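Local coordinates for protein nicotinamide riboside transporter PnuC (PDB 4QTN) that probably carries nicotinamide riboside, a vitamin B3 form and NAD precursor, across the bacterial inner membrane, at residues W41-C53 and F67-S79. Numbering follows the deposited sequence.
Sequences WLASVAAVTGILC and FGLISVSLYAYVS. With NNR (Nicotinamide riboside), chain I.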
ATOM      1  N   TRP C  41      -6.179  25.262  11.480  1.00175.30           N
ATOM      2  CA  TRP C  41      -5.235  24.933  12.535  1.00169.45           C
ATOM      3  C   TRP C  41      -5.742  23.753  13.359  1.00162.93           C
ATOM      4  O   TRP C  41      -4.955  23.032  13.966  1.00155.10           O
ATOM      5  CB  TRP C  41      -5.024  26.145  13.443  1.00174.36           C
ATOM      6  CG  TRP C  41      -6.237  26.474  14.287  1.00182.07           C
ATOM      7  CD1 TRP C  41      -7.380  27.111  13.875  1.00191.04           C
ATOM      8  CD2 TRP C  41      -6.431  26.157  15.668  1.00181.68           C
ATOM      9  NE1 TRP C  41      -8.270  27.213  14.920  1.00195.52           N
ATOM     10  CE2 TRP C  41      -7.712  26.642  16.034  1.00189.09           C
ATOM     11  CE3 TRP C  41      -5.650  25.518  16.636  1.00175.92           C
ATOM     12  CZ2 TRP C  41      -8.226  26.507  17.331  1.00188.73           C
ATOM     13  CZ3 TRP C  41      -6.165  25.387  17.929  1.00179.11           C
ATOM     14  CH2 TRP C  41      -7.441  25.879  18.260  1.00182.91           C
ATOM     15  N   LEU C  42      -7.063  23.564  13.369  1.00155.79           N
ATOM     16  CA  LEU C  42      -7.695  22.541  14.201  1.00153.32           C
ATOM     17  C   LEU C  42      -7.293  21.163  13.756  1.00146.60           C
ATOM     18  O   LEU C  42      -6.672  20.420  14.515  1.00142.05           O
ATOM     19  CB  LEU C  42      -9.224  22.663  14.170  1.00153.94           C
ATOM     20  CG  LEU C  42      -9.962  23.242  15.382  1.00156.66           C
ATOM     21  CD1 LEU C  42     -11.314  22.570  15.505  1.00155.70           C
ATOM     22  CD2 LEU C  42      -9.176  23.085  16.676  1.00154.19           C
ATOM     23  N   ALA C  43      -7.651  20.827  12.517  1.00144.75           N
ATOM     24  CA  ALA C  43      -7.343  19.526  11.940  1.00141.92           C
ATOM     25  C   ALA C  43      -5.839  19.235  11.951  1.00142.16           C
ATOM     26  O   ALA C  43      -5.419  18.076  12.051  1.00143.44           O
ATOM     27  CB  ALA C  43      -7.903  19.422  10.529  1.00141.76           C
ATOM     28  N   SER C  44      -5.024  20.283  11.877  1.00141.86           N
ATOM     29  CA  SER C  44      -3.586  20.086  11.940  1.00136.21           C
ATOM     30  C   SER C  44      -3.073  19.764  13.338  1.00133.88           C
ATOM     31  O   SER C  44      -2.199  18.925  13.483  1.00132.80           O
ATOM     32  CB  SER C  44      -2.831  21.227  11.295  1.00134.79           C
ATOM     33  OG  SER C  44      -2.619  20.927   9.934  1.00127.91           O
ATOM     34  N   VAL C  45      -3.657  20.390  14.365  1.00133.26           N
ATOM     35  CA  VAL C  45      -3.456  19.927  15.751  1.00129.10           C
ATOM     36  C   VAL C  45      -3.998  18.500  15.891  1.00127.56           C
ATOM     37  O   VAL C  45      -3.368  17.646  16.505  1.00128.46           O
ATOM     38  CB  VAL C  45      -4.144  20.849  16.795  1.00126.63           C
ATOM     39  CG1 VAL C  45      -4.159  20.191  18.152  1.00124.55           C
ATOM     40  CG2 VAL C  45      -3.424  22.167  16.893  1.00130.63           C
ATOM     41  N   ALA C  46      -5.158  18.247  15.286  1.00123.29           N
ATOM     42  CA  ALA C  46      -5.795  16.942  15.374  1.00113.23           C
ATOM     43  C   ALA C  46      -4.933  15.848  14.750  1.00107.07           C
ATOM     44  O   ALA C  46      -5.009  14.702  15.158  1.00108.41           O
ATOM     45  CB  ALA C  46      -7.187  16.968  14.747  1.00110.33           C
ATOM     46  N   ALA C  47      -4.099  16.205  13.781  1.00101.98           N
ATOM     47  CA  ALA C  47      -3.182  15.233  13.200  1.00 96.77           C
ATOM     48  C   ALA C  47      -1.962  15.025  14.074  1.00 95.22           C
ATOM     49  O   ALA C  47      -1.723  13.927  14.542  1.00 95.01           O
ATOM     50  CB  ALA C  47      -2.781  15.642  11.808  1.00101.23           C
ATOM     51  N   VAL C  48      -1.223  16.098  14.336  1.00 98.65           N
ATOM     52  CA  VAL C  48      -0.033  16.031  15.206  1.00103.72           C
ATOM     53  C   VAL C  48      -0.262  15.263  16.528  1.00108.69           C
ATOM     54  O   VAL C  48       0.485  14.331  16.843  1.00109.58           O
ATOM     55  CB  VAL C  48       0.559  17.425  15.486  1.00104.05           C
ATOM     56  CG1 VAL C  48       1.602  17.359  16.594  1.00102.45           C
ATOM     57  CG2 VAL C  48       1.172  17.974  14.223  1.00105.80           C
ATOM     58  N   THR C  49      -1.272  15.669  17.301  1.00113.21           N
ATOM     59  CA  THR C  49      -1.789  14.822  18.380  1.00109.64           C
ATOM     60  C   THR C  49      -2.683  13.824  17.711  1.00108.27           C
ATOM     61  O   THR C  49      -3.752  14.169  17.268  1.00116.71           O
ATOM     62  CB  THR C  49      -2.621  15.620  19.431  1.00110.70           C
ATOM     63  OG1 THR C  49      -3.812  16.140  18.827  1.00110.74           O
ATOM     64  CG2 THR C  49      -1.814  16.771  20.016  1.00115.65           C
ATOM     65  N   GLY C  50      -2.223  12.601  17.573  1.00104.37           N
ATOM     66  CA  GLY C  50      -2.974  11.623  16.832  1.00101.40           C
ATOM     67  C   GLY C  50      -2.036  10.780  16.063  1.00 99.09           C
ATOM     68  O   GLY C  50      -2.121   9.560  16.097  1.00103.74           O
ATOM     69  N   ILE C  51      -1.102  11.427  15.383  1.00100.69           N
ATOM     70  CA  ILE C  51       0.070  10.728  14.879  1.00104.35           C
ATOM     71  C   ILE C  51       0.902  10.270  16.064  1.00106.69           C
ATOM     72  O   ILE C  51       1.279   9.105  16.146  1.00110.49           O
ATOM     73  CB  ILE C  51       0.900  11.596  13.916  1.00102.28           C
ATOM     74  CG1 ILE C  51       0.288  11.549  12.520  1.00103.94           C
ATOM     75  CG2 ILE C  51       2.326  11.092  13.842  1.00105.11           C
ATOM     76  CD1 ILE C  51       0.612  12.753  11.662  1.00109.69           C
ATOM     77  N   LEU C  52       1.108  11.168  17.027  1.00108.14           N
ATOM     78  CA  LEU C  52       1.717  10.784  18.286  1.00105.92           C
ATOM     79  C   LEU C  52       0.910   9.715  19.044  1.00109.95           C
ATOM     80  O   LEU C  52       1.497   8.770  19.580  1.00103.92           O
ATOM     81  CB  LEU C  52       2.015  12.003  19.168  1.00106.00           C
ATOM     82  CG  LEU C  52       3.351  12.661  18.803  1.00106.95           C
ATOM     83  CD1 LEU C  52       3.120  13.961  18.059  1.00108.22           C
ATOM     84  CD2 LEU C  52       4.238  12.881  20.018  1.00103.97           C
ATOM     85  N   CYS C  53      -0.427   9.833  19.059  1.00112.16           N
ATOM     86  CA  CYS C  53      -1.236   8.827  19.751  1.00105.37           C
ATOM     87  C   CYS C  53      -0.908   7.433  19.243  1.00102.47           C
ATOM     88  O   CYS C  53      -0.419   6.597  19.995  1.00110.82           O
ATOM     89  CB  CYS C  53      -2.724   9.095  19.633  1.00105.10           C
ATOM     90  SG  CYS C  53      -3.746   7.856  20.498  1.00117.95           S
ATOM     91  N   PHE C  67      -2.508  12.078  24.683  1.00121.49           N
ATOM     92  CA  PHE C  67      -2.574  12.507  23.281  1.00119.56           C
ATOM     93  C   PHE C  67      -3.890  12.119  22.633  1.00117.15           C
ATOM     94  O   PHE C  67      -4.542  12.946  22.006  1.00122.16           O
ATOM     95  CB  PHE C  67      -1.409  11.928  22.473  1.00115.28           C
ATOM     96  CG  PHE C  67      -0.077  12.495  22.847  1.00118.79           C
ATOM     97  CD1 PHE C  67       0.293  13.773  22.439  1.00121.97           C
ATOM     98  CD2 PHE C  67       0.811  11.759  23.620  1.00120.49           C
ATOM     99  CE1 PHE C  67       1.522  14.302  22.795  1.00122.57           C
ATOM    100  CE2 PHE C  67       2.045  12.282  23.983  1.00121.36           C
ATOM    101  CZ  PHE C  67       2.400  13.555  23.571  1.00124.24           C
ATOM    102  N   GLY C  68      -4.278  10.859  22.793  1.00111.84           N
ATOM    103  CA  GLY C  68      -5.511  10.355  22.203  1.00110.20           C
ATOM    104  C   GLY C  68      -6.705  11.192  22.593  1.00115.17           C
ATOM    105  O   GLY C  68      -7.548  11.532  21.745  1.00116.17           O
ATOM    106  N   LEU C  69      -6.763  11.553  23.877  1.00116.47           N
ATOM    107  CA  LEU C  69      -7.872  12.333  24.425  1.00121.34           C
ATOM    108  C   LEU C  69      -8.084  13.635  23.657  1.00123.02           C
ATOM    109  O   LEU C  69      -9.205  13.934  23.246  1.00124.97           O
ATOM    110  CB  LEU C  69      -7.657  12.610  25.927  1.00125.42           C
ATOM    111  CG  LEU C  69      -8.845  13.095  26.781  1.00127.52           C
ATOM    112  CD1 LEU C  69      -8.998  14.612  26.714  1.00130.68           C
ATOM    113  CD2 LEU C  69     -10.133  12.396  26.376  1.00127.86           C
ATOM    114  N   ILE C  70      -7.002  14.400  23.470  1.00113.42           N
ATOM    115  CA  ILE C  70      -7.031  15.628  22.654  1.00110.78           C
ATOM    116  C   ILE C  70      -7.457  15.295  21.239  1.00105.25           C
ATOM    117  O   ILE C  70      -8.454  15.833  20.722  1.00106.95           O
ATOM    118  CB  ILE C  70      -5.639  16.298  22.584  1.00106.36           C
ATOM    119  CG1 ILE C  70      -5.239  16.856  23.949  1.00114.53           C
ATOM    120  CG2 ILE C  70      -5.629  17.397  21.535  1.00103.68           C
ATOM    121  CD1 ILE C  70      -3.745  17.059  24.110  1.00116.99           C
ATOM    122  N   SER C  71      -6.706  14.382  20.630  1.00 98.30           N
ATOM    123  CA  SER C  71      -6.804  14.108  19.226  1.00 96.01           C
ATOM    124  C   SER C  71      -8.207  13.730  18.800  1.00103.70           C
ATOM    125  O   SER C  71      -8.755  14.345  17.875  1.00108.78           O
ATOM    126  CB  SER C  71      -5.833  13.016  18.831  1.00 90.08           C
ATOM    127  OG  SER C  71      -6.111  12.573  17.514  1.00 90.57           O
ATOM    128  N   VAL C  72      -8.787  12.707  19.450  1.00108.99           N
ATOM    129  CA  VAL C  72     -10.120  12.198  19.048  1.00114.93           C
ATOM    130  C   VAL C  72     -11.237  13.240  19.211  1.00121.31           C
ATOM    131  O   VAL C  72     -12.228  13.216  18.474  1.00123.98           O
ATOM    132  CB  VAL C  72     -10.522  10.861  19.755  1.00116.70           C
ATOM    133  CG1 VAL C  72      -9.692   9.699  19.232  1.00115.33           C
ATOM    134  CG2 VAL C  72     -10.443  10.973  21.279  1.00117.64           C
ATOM    135  N   SER C  73     -11.060  14.157  20.168  1.00123.52           N
ATOM    136  CA  SER C  73     -12.067  15.182  20.458  1.00124.26           C
ATOM    137  C   SER C  73     -12.114  16.148  19.304  1.00122.42           C
ATOM    138  O   SER C  73     -13.114  16.226  18.577  1.00118.73           O
ATOM    139  CB  SER C  73     -11.716  15.925  21.748  1.00123.61           C
ATOM    140  OG  SER C  73     -11.567  15.023  22.826  1.00120.85           O
ATOM    141  N   LEU C  74     -11.008  16.855  19.112  1.00120.36           N
ATOM    142  CA  LEU C  74     -10.832  17.691  17.952  1.00122.78           C
ATOM    143  C   LEU C  74     -11.345  16.997  16.682  1.00119.68           C
ATOM    144  O   LEU C  74     -12.281  17.486  16.034  1.00116.68           O
ATOM    145  CB  LEU C  74      -9.362  18.095  17.807  1.00122.25           C
ATOM    146  CG  LEU C  74      -8.778  18.905  18.980  1.00126.91           C
ATOM    147  CD1 LEU C  74      -7.336  19.305  18.704  1.00125.27           C
ATOM    148  CD2 LEU C  74      -9.625  20.130  19.287  1.00131.06           C
ATOM    149  N   TYR C  75     -10.756  15.844  16.353  1.00116.57           N
ATOM    150  CA  TYR C  75     -11.134  15.108  15.141  1.00116.92           C
ATOM    151  C   TYR C  75     -12.638  14.920  15.079  1.00126.15           C
ATOM    152  O   TYR C  75     -13.240  15.034  14.007  1.00127.36           O
ATOM    153  CB  TYR C  75     -10.411  13.756  15.066  1.00114.69           C
ATOM    154  CG  TYR C  75     -10.850  12.845  13.917  1.00116.53           C
ATOM    155  CD1 TYR C  75     -10.224  12.902  12.672  1.00118.36           C
ATOM    156  CD2 TYR C  75     -11.852  11.899  14.098  1.00119.71           C
ATOM    157  CE1 TYR C  75     -10.614  12.060  11.632  1.00118.92           C
ATOM    158  CE2 TYR C  75     -12.251  11.063  13.064  1.00120.37           C
ATOM    159  CZ  TYR C  75     -11.628  11.145  11.841  1.00118.66           C
ATOM    160  OH  TYR C  75     -12.028  10.318  10.830  1.00122.20           O
ATOM    161  N   ALA C  76     -13.254  14.667  16.231  1.00133.28           N
ATOM    162  CA  ALA C  76     -14.701  14.455  16.275  1.00144.22           C
ATOM    163  C   ALA C  76     -15.434  15.687  15.758  1.00145.22           C
ATOM    164  O   ALA C  76     -16.376  15.580  14.968  1.00143.83           O
ATOM    165  CB  ALA C  76     -15.156  14.105  17.687  1.00153.48           C
ATOM    166  N   TYR C  77     -14.974  16.856  16.187  1.00142.38           N
ATOM    167  CA  TYR C  77     -15.541  18.116  15.737  1.00146.18           C
ATOM    168  C   TYR C  77     -15.297  18.279  14.232  1.00140.17           C
ATOM    169  O   TYR C  77     -16.244  18.385  13.445  1.00138.93           O
ATOM    170  CB  TYR C  77     -14.918  19.270  16.536  1.00148.92           C
ATOM    171  CG  TYR C  77     -15.338  20.653  16.111  1.00151.90           C
ATOM    172  CD1 TYR C  77     -16.516  21.210  16.570  1.00161.08           C
ATOM    173  CD2 TYR C  77     -14.522  21.421  15.287  1.00150.30           C
ATOM    174  CE1 TYR C  77     -16.893  22.487  16.195  1.00172.84           C
ATOM    175  CE2 TYR C  77     -14.885  22.695  14.904  1.00158.95           C
ATOM    176  CZ  TYR C  77     -16.069  23.228  15.359  1.00171.16           C
ATOM    177  OH  TYR C  77     -16.431  24.507  14.984  1.00183.19           O
ATOM    178  N   VAL C  78     -14.027  18.209  13.840  1.00132.83           N
ATOM    179  CA  VAL C  78     -13.617  18.414  12.455  1.00131.19           C
ATOM    180  C   VAL C  78     -14.286  17.431  11.486  1.00132.65           C
ATOM    181  O   VAL C  78     -14.542  17.780  10.341  1.00138.12           O
ATOM    182  CB  VAL C  78     -12.073  18.344  12.301  1.00129.69           C
ATOM    183  CG1 VAL C  78     -11.657  18.489  10.839  1.00129.08           C
ATOM    184  CG2 VAL C  78     -11.396  19.405  13.164  1.00127.69           C
ATOM    185  N   SER C  79     -14.570  16.209  11.938  1.00137.59           N
ATOM    186  CA  SER C  79     -15.261  15.240  11.064  1.00138.29           C
ATOM    187  C   SER C  79     -16.757  15.560  10.903  1.00142.92           C
ATOM    188  O   SER C  79     -17.386  15.158   9.913  1.00143.04           O
ATOM    189  CB  SER C  79     -15.031  13.783  11.508  1.00136.35           C
ATOM    190  OG  SER C  79     -15.470  13.551  12.827  1.00136.23           O
TER
HETATM  191  O2R NNR I 301      -6.132   5.155  20.966  1.00105.58           O
HETATM  192  C2R NNR I 301      -6.397   5.398  19.477  1.00103.59           C
HETATM  193  C3R NNR I 301      -7.395   6.549  19.304  1.00104.16           C
HETATM  194  O3R NNR I 301      -8.203   6.609  20.393  1.00125.38           O
HETATM  195  C4R NNR I 301      -8.224   6.177  18.093  1.00105.77           C
HETATM  196  C5R NNR I 301      -7.661   6.816  16.756  1.00111.39           C
HETATM  197  O5R NNR I 301      -8.267   6.122  15.614  1.00117.91           O
HETATM  198  O4R NNR I 301      -8.184   4.875  18.033  1.00103.24           O
HETATM  199  C1R NNR I 301      -6.935   4.363  18.905  1.00 99.60           C
HETATM  200  N1  NNR I 301      -5.977   3.652  18.037  1.00 99.32           N
HETATM  201  C2  NNR I 301      -6.036   3.778  16.641  1.00 83.42           C
HETATM  202  C6  NNR I 301      -5.005   2.857  18.598  1.00 95.62           C
HETATM  203  C5  NNR I 301      -4.077   2.187  17.764  1.00 95.41           C
HETATM  204  C4  NNR I 301      -4.153   2.304  16.393  1.00 77.23           C
HETATM  205  C3  NNR I 301      -5.104   3.097  15.825  1.00 77.25           C
HETATM  206  C7  NNR I 301      -5.127   3.234  14.313  1.00 88.53           C
HETATM  207  O7  NNR I 301      -6.132   3.538  13.743  1.00 99.16           O
HETATM  208  N7  NNR I 301      -3.921   3.007  13.563  1.00102.10           N
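Ser71 meets helix 41-53 at its kink, pointing its hydroxyl at the carbonyls of the kinked turn with Gly50 CA beside it. With OG anti to the backbone N (chi1 169°), the hydroxyl makes a weak bond to the helix, Ser71 OG lying 3.4 Å from Ala46 O; a second weak bond, to Thr49 O, is doubtful. Gly50 N and Cys53 N make no bond to the turn before, which deprives the carbonyls of Ala46 and Thr49 of their usual helical donors; the Ser71 hydroxyl lies near both. Gly50 suits the spot because its positive phi would press any side chain against the preceding carbonyl; its own O accepts a bond from the OH of Tyr217, a nicotinamide riboside-binding residue on helix 208-234.

Thr49 turns its hydroxyl back along its own helix. Its OG1 stands 2.8 Å from Val45 O, donating from above the carbonyl plane (39° out). Val45 O thereby accepts from two donors, the Thr49 hydroxyl and the Thr49 backbone N. OG1 also packs on Ile70 CG2.

The two helices are neighbouring transmembrane spans of the PnuC fold, joined by a short turn assigned to the cytoplasmic side and running roughly antiparallel, at 143° between their N-to-C directions, with their segment axes 8.0 Å apart. Near that turn, Leu52 CB sits over one face of the Phe67 ring as a CH-pi contact, 4.2 Å from the centroid. Gly68, lacking a side chain, lets Cys53 SG come within 3.5 Å of its CA, and the same sulfur lies 3.6 Å from O2R of the bound nicotinamide riboside. Toward the other end of the pair the touching side-chain atoms are carbon on carbon: Leu74 lies against Ala46 and Val45, while Leu42 divides its methyls, CD2 meeting Leu74 CD2 and CD1 reaching Val78 CG2 and the Tyr77 ring.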